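Local coordinates for protein synaptotagmin-1 (Arabidopsis thaliana, PDB 7AS6) that helps maintain plasma membrane integrity under freezing and osmotic stress, this chain being its C2A domain, which probably binds phospholipid and calcium, at residues Glu99-Asp103 and Glu104-Phe108. Residues are numbered along the deposited sequence; the frame is centred on the assembly and turned at random.
Sequences EMVPD and EHKAF. With NI (nickel (II) ion), chain D.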
ATOM      1  N   GLU A  99      12.959   6.199  -4.029  1.00 64.53           N
ATOM      2  CA  GLU A  99      12.189   6.993  -4.971  1.00 64.45           C
ATOM      3  C   GLU A  99      11.512   8.196  -4.321  1.00 65.07           C
ATOM      4  O   GLU A  99      10.942   9.022  -5.041  1.00 66.25           O
ATOM      5  CB  GLU A  99      11.130   6.115  -5.648  1.00 65.33           C
ATOM      6  CG  GLU A  99      11.683   5.111  -6.656  1.00 68.17           C
ATOM      7  CD  GLU A  99      12.324   5.786  -7.856  1.00 78.66           C
ATOM      8  OE1 GLU A  99      13.470   5.424  -8.200  1.00 86.72           O
ATOM      9  OE2 GLU A  99      11.690   6.686  -8.456  1.00 80.13           O
ATOM     10  N   MET A 100      11.539   8.300  -2.988  1.00 63.34           N
ATOM     11  CA  MET A 100      10.995   9.459  -2.283  1.00 62.80           C
ATOM     12  C   MET A 100      11.703  10.742  -2.714  1.00 59.75           C
ATOM     13  O   MET A 100      12.830  10.717  -3.215  1.00 60.65           O
ATOM     14  CB  MET A 100      11.168   9.326  -0.765  1.00 59.80           C
ATOM     15  CG  MET A 100      10.409   8.206  -0.064  1.00 62.70           C
ATOM     16  SD  MET A 100      10.747   8.280   1.723  1.00 63.95           S
ATOM     17  CE  MET A 100      12.541   8.196   1.742  1.00 62.38           C
ATOM     18  N   VAL A 101      11.033  11.873  -2.482  1.00 60.96           N
ATOM     19  CA  VAL A 101      11.609  13.211  -2.651  1.00 63.71           C
ATOM     20  C   VAL A 101      11.265  14.041  -1.417  1.00 63.33           C
ATOM     21  O   VAL A 101      10.079  14.152  -1.077  1.00 64.43           O
ATOM     22  CB  VAL A 101      11.098  13.904  -3.928  1.00 66.35           C
ATOM     23  CG1 VAL A 101      11.788  15.272  -4.106  1.00 68.72           C
ATOM     24  CG2 VAL A 101      11.330  13.041  -5.152  1.00 69.87           C
ATOM     25  N   PRO A 102      12.235  14.649  -0.722  1.00 62.89           N
ATOM     26  CA  PRO A 102      11.903  15.385   0.512  1.00 63.51           C
ATOM     27  C   PRO A 102      10.999  16.576   0.216  1.00 65.25           C
ATOM     28  O   PRO A 102      11.243  17.331  -0.725  1.00 63.67           O
ATOM     29  CB  PRO A 102      13.272  15.830   1.041  1.00 64.84           C
ATOM     30  CG  PRO A 102      14.161  15.856  -0.186  1.00 59.05           C
ATOM     31  CD  PRO A 102      13.672  14.705  -1.032  1.00 61.43           C
ATOM     32  N   ASP A 103       9.919  16.709   0.998  1.00 66.83           N
ATOM     33  CA  ASP A 103       9.016  17.865   0.918  1.00 66.65           C
ATOM     34  C   ASP A 103       8.306  17.982  -0.437  1.00 66.69           C
ATOM     35  O   ASP A 103       8.028  19.089  -0.902  1.00 74.90           O
ATOM     36  CB  ASP A 103       9.767  19.172   1.215  1.00 71.49           C
ATOM     37  CG  ASP A 103      10.290  19.242   2.638  1.00 74.16           C
ATOM     38  OD1 ASP A 103       9.630  18.693   3.548  1.00 77.42           O
ATOM     39  OD2 ASP A 103      11.359  19.858   2.845  1.00 86.66           O
ATOM     40  N   GLU A 104       8.026  16.862  -1.101  1.00 59.44           N
ATOM     41  CA  GLU A 104       7.240  16.834  -2.336  1.00 61.82           C
ATOM     42  C   GLU A 104       6.256  15.675  -2.246  1.00 62.94           C
ATOM     43  O   GLU A 104       6.652  14.558  -1.903  1.00 60.38           O
ATOM     44  CB  GLU A 104       8.112  16.634  -3.595  1.00 66.19           C
ATOM     45  CG  GLU A 104       8.705  17.883  -4.314  1.00 76.76           C
ATOM     46  CD  GLU A 104       9.299  17.512  -5.695  1.00 84.71           C
ATOM     47  OE1 GLU A 104       9.046  16.377  -6.162  1.00 91.89           O
ATOM     48  OE2 GLU A 104      10.014  18.332  -6.318  1.00 92.99           O
ATOM     49  N   HIS A 105       4.990  15.926  -2.560  1.00 60.50           N
ATOM     50  CA  HIS A 105       4.064  14.826  -2.804  1.00 61.64           C
ATOM     51  C   HIS A 105       4.432  14.172  -4.126  1.00 62.90           C
ATOM     52  O   HIS A 105       4.439  14.831  -5.172  1.00 64.02           O
ATOM     53  CB  HIS A 105       2.628  15.327  -2.839  1.00 61.09           C
ATOM     54  CG  HIS A 105       2.252  16.143  -1.648  1.00 65.28           C
ATOM     55  ND1 HIS A 105       1.700  15.591  -0.512  1.00 65.11           N
ATOM     56  CD2 HIS A 105       2.360  17.472  -1.410  1.00 64.97           C
ATOM     57  CE1 HIS A 105       1.486  16.546   0.377  1.00 69.58           C
ATOM     58  NE2 HIS A 105       1.878  17.696  -0.144  1.00 70.96           N
ATOM     59  N   LYS A 106       4.770  12.891  -4.084  1.00 56.11           N
ATOM     60  CA  LYS A 106       5.105  12.151  -5.292  1.00 52.71           C
ATOM     61  C   LYS A 106       4.160  10.963  -5.406  1.00 56.55           C
ATOM     62  O   LYS A 106       4.084  10.134  -4.494  1.00 49.89           O
ATOM     63  CB  LYS A 106       6.566  11.700  -5.284  1.00 58.62           C
ATOM     64  CG  LYS A 106       7.043  11.116  -6.620  1.00 62.02           C
ATOM     65  CD  LYS A 106       8.570  11.122  -6.733  1.00 68.48           C
ATOM     66  CE  LYS A 106       9.044  10.288  -7.923  1.00 71.73           C
ATOM     67  NZ  LYS A 106      10.505   9.969  -7.867  1.00 75.28           N
ATOM     68  N   ALA A 107       3.446  10.891  -6.523  1.00 51.33           N
ATOM     69  CA  ALA A 107       2.445   9.869  -6.760  1.00 53.18           C
ATOM     70  C   ALA A 107       3.046   8.745  -7.587  1.00 56.29           C
ATOM     71  O   ALA A 107       3.880   8.988  -8.462  1.00 57.59           O
ATOM     72  CB  ALA A 107       1.236  10.462  -7.481  1.00 54.88           C
ATOM     73  N   PHE A 108       2.625   7.512  -7.293  1.00 52.74           N
ATOM     74  CA  PHE A 108       3.083   6.323  -7.995  1.00 56.89           C
ATOM     75  C   PHE A 108       1.884   5.466  -8.352  1.00 55.97           C
ATOM     76  O   PHE A 108       0.898   5.414  -7.612  1.00 55.66           O
ATOM     77  CB  PHE A 108       4.057   5.481  -7.144  1.00 56.77           C
ATOM     78  CG  PHE A 108       5.235   6.253  -6.620  1.00 55.39           C
ATOM     79  CD1 PHE A 108       6.421   6.308  -7.337  1.00 62.77           C
ATOM     80  CD2 PHE A 108       5.158   6.925  -5.409  1.00 56.26           C
ATOM     81  CE1 PHE A 108       7.513   7.028  -6.859  1.00 60.14           C
ATOM     82  CE2 PHE A 108       6.249   7.644  -4.922  1.00 58.50           C
ATOM     83  CZ  PHE A 108       7.424   7.695  -5.649  1.00 57.90           C
TER
HETATM   84 NI    NI D 403       1.771  19.863   1.068  1.00109.60          NI
HETATM   85  O   HOH W   1       8.356  12.282  -1.200  1.00 56.51           O
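A type II beta turn from Val-101 to Glu-104 folds the chain back on itself, with Pro-102 and Asp-103 at its corners, and a weak hydrogen bond from Glu-104 N to Val-101 O (3.4 Å) closes it. A water lies between Val-101 O and Glu-104 O, 2.9 Å from the latter. Beyond the turn, Lys-106 bridges the two arms. Its CG is anti to the backbone N (chi1 -171°), and the extended chain carries NZ over to Glu-99. There NZ gives a hydrogen bond to Glu-99 O of 3.0 Å, in the carbonyl plane. The same NZ forms a salt bridge with Glu-99 OE2 at 3.5 Å, helped by the bend of the glutamate chain at chi2 (-65°). One ammonium group thus holds both the backbone and the side chain of Glu-99. Nearer the turn, Val-101 CG2 packs on Lys-106 CD at 3.7 Å, the two side chains crossing at about a right angle, while CG1 touches Glu-104 OE1 at 3.6 Å. The edge of the Phe-108 ring meets Glu-99 O, with CZ 3.8 Å away and the oxygen near the ring plane. His-105 points away and binds a nickel ion through NE2. This surface loop carries the chain from strand 88-96 of one sheet of the C2 beta sandwich to edge strand 106-111 of the other. Lys-106 and Phe-108 pair there with strand 131-140, and Asp-103 OD1 makes a salt bridge to Lys-139 of that strand.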